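Cadherin-23 (PDB 5UZ8) is a calcium-binding cadherin that probably mediates the adhesion between inner-ear hair-cell stereocilia on which mechanotransduction in hearing depends. Local coordinates at residues R179-L190 / E204-D215. Numbering follows the deposited sequence.
With CA (calcium ion), chain F; CA (calcium ion), chain G; GSH (glutathione), chain L.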
loop_
_atom_site.group_PDB
_atom_site.type_symbol
_atom_site.label_atom_id
_atom_site.label_comp_id
_atom_site.label_asym_id
_atom_site.label_seq_id
_atom_site.Cartn_x
_atom_site.Cartn_y
_atom_site.Cartn_z
ATOM N N ARG A 179 -0.318 21.635 -2.900
ATOM C CA ARG A 179 0.127 21.627 -1.499
ATOM C C ARG A 179 -0.704 22.523 -0.572
ATOM O O ARG A 179 -0.912 22.220 0.620
ATOM C CB ARG A 179 1.581 22.025 -1.388
ATOM C CG ARG A 179 2.163 21.651 -0.024
ATOM C CD ARG A 179 3.401 22.475 0.264
ATOM N NE ARG A 179 3.013 23.871 0.398
ATOM C CZ ARG A 179 2.477 24.427 1.482
ATOM N NH1 ARG A 179 2.369 23.771 2.641
ATOM N NH2 ARG A 179 2.114 25.703 1.439
ATOM N N GLU A 180 -1.134 23.657 -1.128
ATOM C CA GLU A 180 -1.864 24.615 -0.349
ATOM C C GLU A 180 -3.276 24.114 0.079
ATOM O O GLU A 180 -3.837 24.607 1.061
ATOM C CB GLU A 180 -1.988 25.915 -1.137
ATOM C CG GLU A 180 -0.745 26.794 -1.139
ATOM C CD GLU A 180 0.402 26.267 -1.970
ATOM O OE1 GLU A 180 1.530 26.177 -1.426
ATOM O OE2 GLU A 180 0.218 25.932 -3.150
ATOM N N LYS A 181 -3.853 23.200 -0.699
ATOM C CA LYS A 181 -5.146 22.557 -0.398
ATOM C C LYS A 181 -4.910 21.401 0.586
ATOM O O LYS A 181 -5.562 21.283 1.603
ATOM C CB LYS A 181 -5.799 21.990 -1.679
ATOM C CG LYS A 181 -6.526 22.982 -2.592
ATOM C CD LYS A 181 -7.224 22.256 -3.750
ATOM C CE LYS A 181 -7.646 23.182 -4.899
ATOM N NZ LYS A 181 -6.493 23.612 -5.723
ATOM N N LYS A 182 -3.954 20.545 0.260
ATOM C CA LYS A 182 -3.665 19.387 1.103
ATOM C C LYS A 182 -2.209 19.007 0.908
ATOM O O LYS A 182 -1.764 18.781 -0.228
ATOM C CB LYS A 182 -4.584 18.219 0.713
ATOM C CG LYS A 182 -4.440 17.004 1.602
ATOM C CD LYS A 182 -5.672 16.094 1.618
ATOM C CE LYS A 182 -5.450 14.918 2.569
ATOM N NZ LYS A 182 -6.687 14.112 2.755
ATOM N N ASP A 183 -1.469 18.959 2.002
ATOM C CA ASP A 183 -0.005 18.844 1.887
ATOM C C ASP A 183 0.545 17.425 2.015
ATOM O O ASP A 183 1.735 17.207 1.817
ATOM C CB ASP A 183 0.734 19.787 2.851
ATOM C CG ASP A 183 0.501 19.484 4.314
ATOM O OD1 ASP A 183 -0.187 18.514 4.682
ATOM O OD2 ASP A 183 1.047 20.266 5.135
ATOM N N HIS A 184 -0.299 16.467 2.364
ATOM C CA HIS A 184 0.105 15.068 2.328
ATOM C C HIS A 184 -1.139 14.180 2.457
ATOM O O HIS A 184 -2.193 14.620 2.951
ATOM C CB HIS A 184 1.046 14.709 3.472
ATOM C CG HIS A 184 0.399 14.732 4.819
ATOM N ND1 HIS A 184 -0.022 15.900 5.409
ATOM C CD2 HIS A 184 0.125 13.742 5.698
ATOM C CE1 HIS A 184 -0.518 15.633 6.610
ATOM N NE2 HIS A 184 -0.443 14.327 6.808
ATOM N N TYR A 185 -0.971 12.933 2.052
ATOM C CA TYR A 185 -2.028 11.925 2.050
ATOM C C TYR A 185 -1.522 10.675 2.763
ATOM O O TYR A 185 -0.331 10.314 2.636
ATOM C CB TYR A 185 -2.366 11.576 0.592
ATOM C CG TYR A 185 -2.884 12.736 -0.198
ATOM C CD1 TYR A 185 -2.011 13.652 -0.781
ATOM C CD2 TYR A 185 -4.262 12.932 -0.367
ATOM C CE1 TYR A 185 -2.497 14.747 -1.511
ATOM C CE2 TYR A 185 -4.761 13.981 -1.132
ATOM C CZ TYR A 185 -3.856 14.890 -1.693
ATOM O OH TYR A 185 -4.301 15.966 -2.405
ATOM N N ILE A 186 -2.420 10.007 3.480
ATOM C CA ILE A 186 -2.125 8.700 4.052
ATOM C C ILE A 186 -3.212 7.761 3.516
ATOM O O ILE A 186 -4.333 7.803 3.977
ATOM C CB ILE A 186 -2.105 8.742 5.603
ATOM C CG1 ILE A 186 -1.163 9.856 6.072
ATOM C CG2 ILE A 186 -1.705 7.372 6.169
ATOM C CD1 ILE A 186 -1.030 9.960 7.577
ATOM N N LEU A 187 -2.847 6.962 2.527
ATOM C CA LEU A 187 -3.768 6.127 1.778
ATOM C C LEU A 187 -3.647 4.672 2.230
ATOM O O LEU A 187 -2.584 4.233 2.632
ATOM C CB LEU A 187 -3.428 6.192 0.317
ATOM C CG LEU A 187 -3.391 7.572 -0.329
ATOM C CD1 LEU A 187 -3.041 7.347 -1.797
ATOM C CD2 LEU A 187 -4.726 8.267 -0.082
ATOM N N THR A 188 -4.754 3.952 2.184
ATOM C CA THR A 188 -4.754 2.516 2.442
ATOM C C THR A 188 -4.768 1.769 1.116
ATOM O O THR A 188 -5.719 1.913 0.343
ATOM C CB THR A 188 -5.986 2.123 3.265
ATOM O OG1 THR A 188 -5.977 2.845 4.513
ATOM C CG2 THR A 188 -5.980 0.638 3.538
ATOM N N ALA A 189 -3.734 0.968 0.875
ATOM C CA ALA A 189 -3.676 0.070 -0.276
ATOM C C ALA A 189 -4.040 -1.339 0.195
ATOM O O ALA A 189 -3.593 -1.765 1.272
ATOM C CB ALA A 189 -2.302 0.070 -0.900
ATOM N N LEU A 190 -4.842 -2.045 -0.604
ATOM C CA LEU A 190 -5.329 -3.382 -0.253
ATOM C C LEU A 190 -4.823 -4.383 -1.290
ATOM O O LEU A 190 -4.817 -4.057 -2.473
ATOM C CB LEU A 190 -6.834 -3.370 -0.279
ATOM C CG LEU A 190 -7.573 -4.533 0.333
ATOM C CD1 LEU A 190 -7.388 -4.559 1.849
ATOM C CD2 LEU A 190 -9.057 -4.355 0.019
ATOM N N GLU A 204 -6.989 -11.087 2.325
ATOM C CA GLU A 204 -6.442 -9.769 2.073
ATOM C C GLU A 204 -5.509 -9.300 3.178
ATOM O O GLU A 204 -5.564 -9.803 4.330
ATOM C CB GLU A 204 -7.569 -8.764 1.935
ATOM C CG GLU A 204 -8.360 -8.503 3.212
ATOM C CD GLU A 204 -9.578 -7.637 2.959
ATOM O OE1 GLU A 204 -9.765 -6.647 3.683
ATOM O OE2 GLU A 204 -10.372 -7.948 2.039
ATOM N N ASN A 205 -4.806 -8.227 2.860
ATOM C CA ASN A 205 -4.111 -7.421 3.842
ATOM C C ASN A 205 -4.025 -6.014 3.284
ATOM O O ASN A 205 -4.078 -5.802 2.047
ATOM C CB ASN A 205 -2.691 -7.936 4.104
ATOM C CG ASN A 205 -2.609 -8.911 5.271
ATOM O OD1 ASN A 205 -3.088 -8.627 6.363
ATOM N ND2 ASN A 205 -1.987 -10.065 5.048
ATOM N N SER A 206 -3.881 -5.065 4.183
ATOM C CA SER A 206 -3.707 -3.668 3.770
ATOM C C SER A 206 -2.389 -3.113 4.254
ATOM O O SER A 206 -1.811 -3.602 5.226
ATOM C CB SER A 206 -4.850 -2.854 4.341
ATOM O OG SER A 206 -4.855 -2.931 5.753
ATOM N N VAL A 207 -1.986 -2.004 3.656
ATOM C CA VAL A 207 -0.821 -1.258 4.076
ATOM C C VAL A 207 -1.078 0.251 3.907
ATOM O O VAL A 207 -1.929 0.641 3.076
ATOM C CB VAL A 207 0.414 -1.705 3.290
ATOM C CG1 VAL A 207 0.344 -1.255 1.849
ATOM C CG2 VAL A 207 1.689 -1.203 3.913
ATOM N N GLN A 208 -0.395 1.095 4.700
ATOM C CA GLN A 208 -0.530 2.539 4.558
ATOM C C GLN A 208 0.559 3.087 3.643
ATOM O O GLN A 208 1.726 2.657 3.701
ATOM C CB GLN A 208 -0.524 3.277 5.894
ATOM C CG GLN A 208 -1.579 2.832 6.873
ATOM C CD GLN A 208 -2.975 3.108 6.388
ATOM O OE1 GLN A 208 -3.729 2.171 5.994
ATOM N NE2 GLN A 208 -3.330 4.365 6.374
ATOM N N VAL A 209 0.145 4.009 2.783
ATOM C CA VAL A 209 1.014 4.692 1.819
ATOM C C VAL A 209 0.932 6.196 2.040
ATOM O O VAL A 209 -0.157 6.762 1.902
ATOM C CB VAL A 209 0.583 4.381 0.381
ATOM C CG1 VAL A 209 1.540 5.075 -0.609
ATOM C CG2 VAL A 209 0.557 2.872 0.167
ATOM N N VAL A 210 2.055 6.824 2.408
ATOM C CA VAL A 210 2.151 8.244 2.626
ATOM C C VAL A 210 2.681 8.912 1.363
ATOM O O VAL A 210 3.730 8.525 0.819
ATOM C CB VAL A 210 3.102 8.602 3.793
ATOM C CG1 VAL A 210 3.225 10.116 3.957
ATOM C CG2 VAL A 210 2.614 7.984 5.085
ATOM N N ILE A 211 1.996 9.951 0.920
ATOM C CA ILE A 211 2.506 10.791 -0.157
ATOM C C ILE A 211 2.580 12.205 0.386
ATOM O O ILE A 211 1.549 12.826 0.681
ATOM C CB ILE A 211 1.638 10.732 -1.427
ATOM C CG1 ILE A 211 1.757 9.353 -2.065
ATOM C CG2 ILE A 211 2.098 11.789 -2.447
ATOM C CD1 ILE A 211 0.617 8.967 -2.988
ATOM N N ARG A 212 3.798 12.708 0.532
ATOM C CA ARG A 212 4.013 14.064 1.028
ATOM C C ARG A 212 4.202 14.974 -0.174
ATOM O O ARG A 212 4.907 14.628 -1.121
ATOM C CB ARG A 212 5.183 14.135 1.988
ATOM C CG ARG A 212 4.971 13.239 3.203
ATOM C CD ARG A 212 5.892 13.564 4.378
ATOM N NE ARG A 212 5.651 12.620 5.446
ATOM C CZ ARG A 212 4.642 12.680 6.317
ATOM N NH1 ARG A 212 3.783 13.707 6.331
ATOM N NH2 ARG A 212 4.514 11.701 7.204
ATOM N N VAL A 213 3.535 16.125 -0.143
ATOM C CA VAL A 213 3.475 17.008 -1.298
ATOM C C VAL A 213 4.393 18.180 -1.018
ATOM O O VAL A 213 4.166 18.946 -0.085
ATOM C CB VAL A 213 2.046 17.495 -1.535
ATOM C CG1 VAL A 213 1.966 18.385 -2.772
ATOM C CG2 VAL A 213 1.126 16.306 -1.678
ATOM N N LEU A 214 5.421 18.305 -1.831
ATOM C CA LEU A 214 6.446 19.344 -1.662
ATOM C C LEU A 214 6.054 20.645 -2.359
ATOM O O LEU A 214 5.454 20.626 -3.431
ATOM C CB LEU A 214 7.791 18.837 -2.199
ATOM C CG LEU A 214 8.243 17.511 -1.602
ATOM C CD1 LEU A 214 9.534 17.045 -2.263
ATOM C CD2 LEU A 214 8.406 17.617 -0.097
ATOM N N ASP A 215 6.456 21.774 -1.769
ATOM C CA ASP A 215 6.039 23.093 -2.239
ATOM C C ASP A 215 6.747 23.494 -3.527
ATOM O O ASP A 215 7.948 23.240 -3.694
ATOM C CB ASP A 215 6.342 24.127 -1.172
ATOM C CG ASP A 215 5.599 25.419 -1.367
ATOM O OD1 ASP A 215 4.394 25.404 -1.744
ATOM O OD2 ASP A 215 6.245 26.471 -1.108
HETATM CA CA CA F . 2.950 26.272 -3.339
HETATM CA CA CA G . -0.357 25.197 -5.186
HETATM N N1 GSH L . -5.565 26.294 -9.635
HETATM C CA1 GSH L . -4.110 26.249 -9.603
HETATM C C1 GSH L . -3.667 24.809 -9.513
HETATM O O11 GSH L . -4.555 23.931 -9.410
HETATM O O12 GSH L . -2.434 24.568 -9.513
HETATM C CB1 GSH L . -3.549 27.051 -8.412
HETATM C CG1 GSH L . -3.964 26.459 -7.066
HETATM C CD1 GSH L . -3.168 27.072 -5.937
HETATM O OE1 GSH L . -1.979 26.812 -5.776
HETATM N N2 GSH L . -3.854 27.860 -5.116
HETATM C CA2 GSH L . -3.309 28.372 -3.875
HETATM C C2 GSH L . -4.169 27.996 -2.703
HETATM O O2 GSH L . -4.181 28.721 -1.723
HETATM C CB2 GSH L . -3.149 29.888 -3.987
HETATM S SG2 GSH L . -1.947 30.245 -5.280
HETATM N N3 GSH L . -4.825 26.831 -2.784
HETATM C CA3 GSH L . -5.628 26.291 -1.703
HETATM C C3 GSH L . -7.093 26.164 -2.072
HETATM O O31 GSH L . -7.872 25.801 -1.161
HETATM O O32 GSH L . -7.469 26.379 -3.253
HETATM O O HOH W 1 4.287 18.797 2.551
HETATM O O HOH W 2 -5.566 5.640 5.105
HETATM O O HOH W 3 -1.268 23.879 -7.042
#
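V213 fills the hollow where 179-190 curls into its strand: CG1 packs on R179 CB, while CG2 meets the rim of the Y185 ring at CE1 (3.9 Å), near the ring plane. Its N-H bonds to D183 O. Further along, 184-190 and 204-214 pair antiparallel, with reciprocal N-H...O bonds at Y185/I211, L187/V209 and A189/V207. The side chains of these pairs face the buried interior: L187 CD1 touches I211 CD1, and the small A189 CB rests against the neighbouring methyls V207 CG1 and V209 CG2, 4.1 Å from the latter. The other face is more polar. Q208, bent at chi2 (-64°), turns toward 184-190; Q208 OE1 accepts from T188 OG1 on a lone pair (2.8 Å), and its NE2 lies against I186 CG2. One water joins T188 OG1, Q208 NE2 and I186 O. R212 NH1 sits over one face of the H184 ring, though R212 has its strongest polar partner in Q122; H184 ND1 donates to D183 OD1. At the calcium end, R179 turns at chi3 (66°) to bring NE to D215 OD1 (3.0 Å) from above the carboxylate plane, and NH2 to E180 OE1. Those two oxygens share one calcium; E180 OE2 also binds it and bridges to a second, held too by glutathione OE1. A methionine in place of R179 would probably leave both carboxylates calcium-bound but without their shared guanidinium, and freer to turn. E127, D218 and D251 help complete these sites. R179 and E180 belong to the DRE motif and D215 opens the DXNDN-type linker, the calcium-binding junction typical of successive cadherin repeats, here reached from a Greek-key beta-sandwich hairpin.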